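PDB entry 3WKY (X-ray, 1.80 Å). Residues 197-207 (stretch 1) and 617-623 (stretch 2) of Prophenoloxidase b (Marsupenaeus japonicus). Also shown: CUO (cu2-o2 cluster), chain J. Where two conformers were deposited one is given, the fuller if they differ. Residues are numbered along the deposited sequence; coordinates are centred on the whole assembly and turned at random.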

# COMPACT_ATOMS: atom_id res chain seq x y z
N SER A 197 23.40 -19.03 28.80
CA SER A 197 23.79 -20.39 29.19
C SER A 197 22.65 -21.15 29.85
O SER A 197 22.49 -22.35 29.62
CB SER A 197 25.01 -20.34 30.13
OG SER A 197 26.13 -19.82 29.44
N PHE A 198 21.88 -20.47 30.69
CA PHE A 198 20.70 -21.07 31.30
C PHE A 198 19.74 -21.57 30.21
O PHE A 198 19.18 -22.66 30.30
CB PHE A 198 20.00 -20.07 32.22
CG PHE A 198 18.57 -20.43 32.53
CD1 PHE A 198 18.28 -21.50 33.36
CD2 PHE A 198 17.53 -19.68 32.01
CE1 PHE A 198 16.96 -21.83 33.66
CE2 PHE A 198 16.20 -20.00 32.30
CZ PHE A 198 15.92 -21.07 33.13
N HIS A 199 19.56 -20.77 29.17
CA HIS A 199 18.69 -21.17 28.09
C HIS A 199 19.19 -22.46 27.40
O HIS A 199 18.40 -23.36 27.09
CB HIS A 199 18.58 -20.02 27.09
CG HIS A 199 17.44 -20.16 26.15
ND1 HIS A 199 17.60 -20.35 24.80
CD2 HIS A 199 16.10 -20.15 26.38
CE1 HIS A 199 16.42 -20.45 24.23
NE2 HIS A 199 15.50 -20.31 25.16
N TRP A 200 20.49 -22.54 27.14
CA TRP A 200 21.11 -23.77 26.64
C TRP A 200 20.83 -24.95 27.58
O TRP A 200 20.36 -26.01 27.16
CB TRP A 200 22.61 -23.50 26.48
CG TRP A 200 23.57 -24.67 26.34
CD1 TRP A 200 24.15 -25.40 27.36
CD2 TRP A 200 24.18 -25.16 25.12
NE1 TRP A 200 25.03 -26.33 26.85
CE2 TRP A 200 25.07 -26.19 25.48
CE3 TRP A 200 24.04 -24.82 23.77
CZ2 TRP A 200 25.81 -26.90 24.53
CZ3 TRP A 200 24.78 -25.53 22.81
CH2 TRP A 200 25.66 -26.56 23.20
N HIS A 201 21.11 -24.75 28.87
CA HIS A 201 20.86 -25.81 29.85
C HIS A 201 19.42 -26.25 29.89
O HIS A 201 19.12 -27.46 29.95
CB HIS A 201 21.34 -25.39 31.23
CG HIS A 201 22.82 -25.57 31.42
ND1 HIS A 201 23.37 -26.79 31.77
CD2 HIS A 201 23.85 -24.71 31.29
CE1 HIS A 201 24.68 -26.67 31.85
NE2 HIS A 201 25.00 -25.42 31.56
N TRP A 202 18.50 -25.29 29.85
CA TRP A 202 17.09 -25.65 29.91
C TRP A 202 16.73 -26.58 28.77
O TRP A 202 16.05 -27.60 28.96
CB TRP A 202 16.16 -24.42 29.95
CG TRP A 202 14.77 -24.87 30.29
CD1 TRP A 202 14.21 -24.93 31.55
CD2 TRP A 202 13.80 -25.40 29.39
NE1 TRP A 202 12.93 -25.45 31.46
CE2 TRP A 202 12.66 -25.75 30.15
CE3 TRP A 202 13.77 -25.62 28.00
CZ2 TRP A 202 11.51 -26.30 29.57
CZ3 TRP A 202 12.63 -26.16 27.42
CH2 TRP A 202 11.52 -26.50 28.20
N HIS A 203 17.16 -26.24 27.56
CA HIS A 203 16.76 -27.02 26.42
C HIS A 203 17.50 -28.34 26.30
O HIS A 203 17.04 -29.24 25.60
CB HIS A 203 16.90 -26.21 25.14
CG HIS A 203 15.77 -25.26 24.94
ND1 HIS A 203 14.53 -25.66 24.49
CD2 HIS A 203 15.68 -23.93 25.17
CE1 HIS A 203 13.73 -24.62 24.43
NE2 HIS A 203 14.40 -23.56 24.84
N LEU A 204 18.64 -28.45 26.97
CA LEU A 204 19.36 -29.72 26.93
C LEU A 204 18.95 -30.61 28.09
O LEU A 204 19.13 -31.84 28.04
CB LEU A 204 20.87 -29.48 26.85
CG LEU A 204 21.29 -28.97 25.46
CD1 LEU A 204 22.75 -28.55 25.43
CD2 LEU A 204 21.02 -30.02 24.39
N SER A 205 18.38 -30.01 29.13
CA SER A 205 17.76 -30.77 30.22
C SER A 205 16.37 -31.23 29.81
O SER A 205 15.93 -32.33 30.18
CB SER A 205 17.66 -29.91 31.47
OG SER A 205 17.15 -30.65 32.56
N ASN A 206 15.67 -30.40 29.04
CA ASN A 206 14.30 -30.70 28.63
C ASN A 206 14.09 -30.62 27.13
O ASN A 206 13.22 -29.88 26.67
CB ASN A 206 13.35 -29.72 29.31
CG ASN A 206 13.36 -29.87 30.80
OD1 ASN A 206 12.88 -30.87 31.33
ND2 ASN A 206 13.95 -28.90 31.50
N PRO A 207 14.86 -31.40 26.35
CA PRO A 207 14.74 -31.25 24.90
C PRO A 207 13.41 -31.75 24.39
O PRO A 207 12.87 -32.74 24.88
CB PRO A 207 15.89 -32.11 24.36
CG PRO A 207 16.10 -33.17 25.43
CD PRO A 207 15.82 -32.46 26.73
N SER A 617 13.50 -24.91 39.92
CA SER A 617 12.10 -25.20 39.63
C SER A 617 11.74 -24.89 38.17
O SER A 617 10.75 -25.41 37.64
CB SER A 617 11.20 -24.40 40.57
OG SER A 617 11.50 -23.02 40.48
N PHE A 618 12.54 -24.05 37.52
CA PHE A 618 12.31 -23.76 36.10
C PHE A 618 12.80 -24.91 35.21
O PHE A 618 12.37 -25.04 34.05
CB PHE A 618 13.05 -22.47 35.68
CG PHE A 618 12.49 -21.20 36.29
CD1 PHE A 618 11.20 -21.14 36.78
CD2 PHE A 618 13.28 -20.05 36.33
CE1 PHE A 618 10.69 -19.96 37.33
CE2 PHE A 618 12.78 -18.87 36.88
CZ PHE A 618 11.47 -18.83 37.37
N CYS A 619 13.71 -25.73 35.74
CA CYS A 619 14.37 -26.78 34.97
C CYS A 619 13.80 -28.17 35.26
O CYS A 619 13.81 -29.06 34.41
CB CYS A 619 15.87 -26.79 35.27
SG CYS A 619 16.72 -25.24 34.90
N GLY A 620 13.32 -28.35 36.49
CA GLY A 620 12.84 -29.66 36.90
C GLY A 620 13.97 -30.67 37.06
O GLY A 620 15.15 -30.32 36.92
N ARG A 621 13.60 -31.91 37.36
CA ARG A 621 14.55 -33.01 37.49
C ARG A 621 14.24 -34.06 36.45
O ARG A 621 13.11 -34.53 36.36
CB ARG A 621 14.47 -33.66 38.87
CG ARG A 621 14.84 -32.77 40.04
CD ARG A 621 14.96 -33.57 41.33
NE ARG A 621 16.34 -33.87 41.69
CZ ARG A 621 17.02 -34.93 41.25
NH1 ARG A 621 16.45 -35.80 40.43
NH2 ARG A 621 18.28 -35.12 41.63
N PRO A 622 15.25 -34.45 35.65
CA PRO A 622 15.04 -35.38 34.55
C PRO A 622 14.43 -36.71 35.00
O PRO A 622 13.62 -37.29 34.27
CB PRO A 622 16.47 -35.62 34.02
CG PRO A 622 17.22 -34.38 34.40
CD PRO A 622 16.64 -33.96 35.73
N ASP A 623 14.81 -37.17 36.19
CA ASP A 623 14.44 -38.51 36.61
C ASP A 623 13.32 -38.55 37.65
O ASP A 623 13.00 -39.61 38.17
CB ASP A 623 15.67 -39.22 37.17
CG ASP A 623 16.23 -38.53 38.41
OD1 ASP A 623 16.16 -37.28 38.50
OD2 ASP A 623 16.73 -39.24 39.31
CU1 CUO J . 13.64 -21.41 24.81
CU2 CUO J . 11.97 -20.36 21.80
O1 CUO J . 12.74 -21.69 23.05
O2 CUO J . 13.93 -20.58 22.74
O HOH W 1 14.56 -31.75 33.49
O HOH W 2 17.35 -30.19 35.20

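A helix, residues 197-205 here, packs against an irregular strip with no regular structure of its own, and the direct hydrogen bonds between the two run from side chains at the C-terminal part of stretch 1 to carbonyls of the strip. The two backbones come nearest at Trp-202 and Cys-619, whose CA atoms lie 5.9 Å apart. Phe-198 points toward the strip and offers its ring edge: CE1 sits 3.6 Å from Cys-619 SG and CZ 4.1 Å from Phe-618 CB, an apolar patch that includes an edge-on sulfur-aromatic contact. One residue on, His-199 belongs to a different face, its NE2 binding CU1 of the copper cluster at 2.2 Å. Trp-202 turns its indole end to the strip, where NE1 donates to Phe-618 O at 2.7 Å, a short but bent bond. His-203 NE2 binds the same CU1 at 2.3 Å. Ser-205 works through water: its OG is 3.0 Å from a water that donates to both Cys-619 O and Asn-206 OD1, and 2.7 Å from a second that donates to Gly-620 O. Asn-206, the first residue to leave helical geometry, closes the contact with ND2 donating almost straight to Cys-619 O at 2.9 Å. The pattern is an apolar cluster around Cys-619 SG, with Trp-202 and Asn-206 giving N-H groups directly to loop carbonyls and Ser-205 linked to them through water.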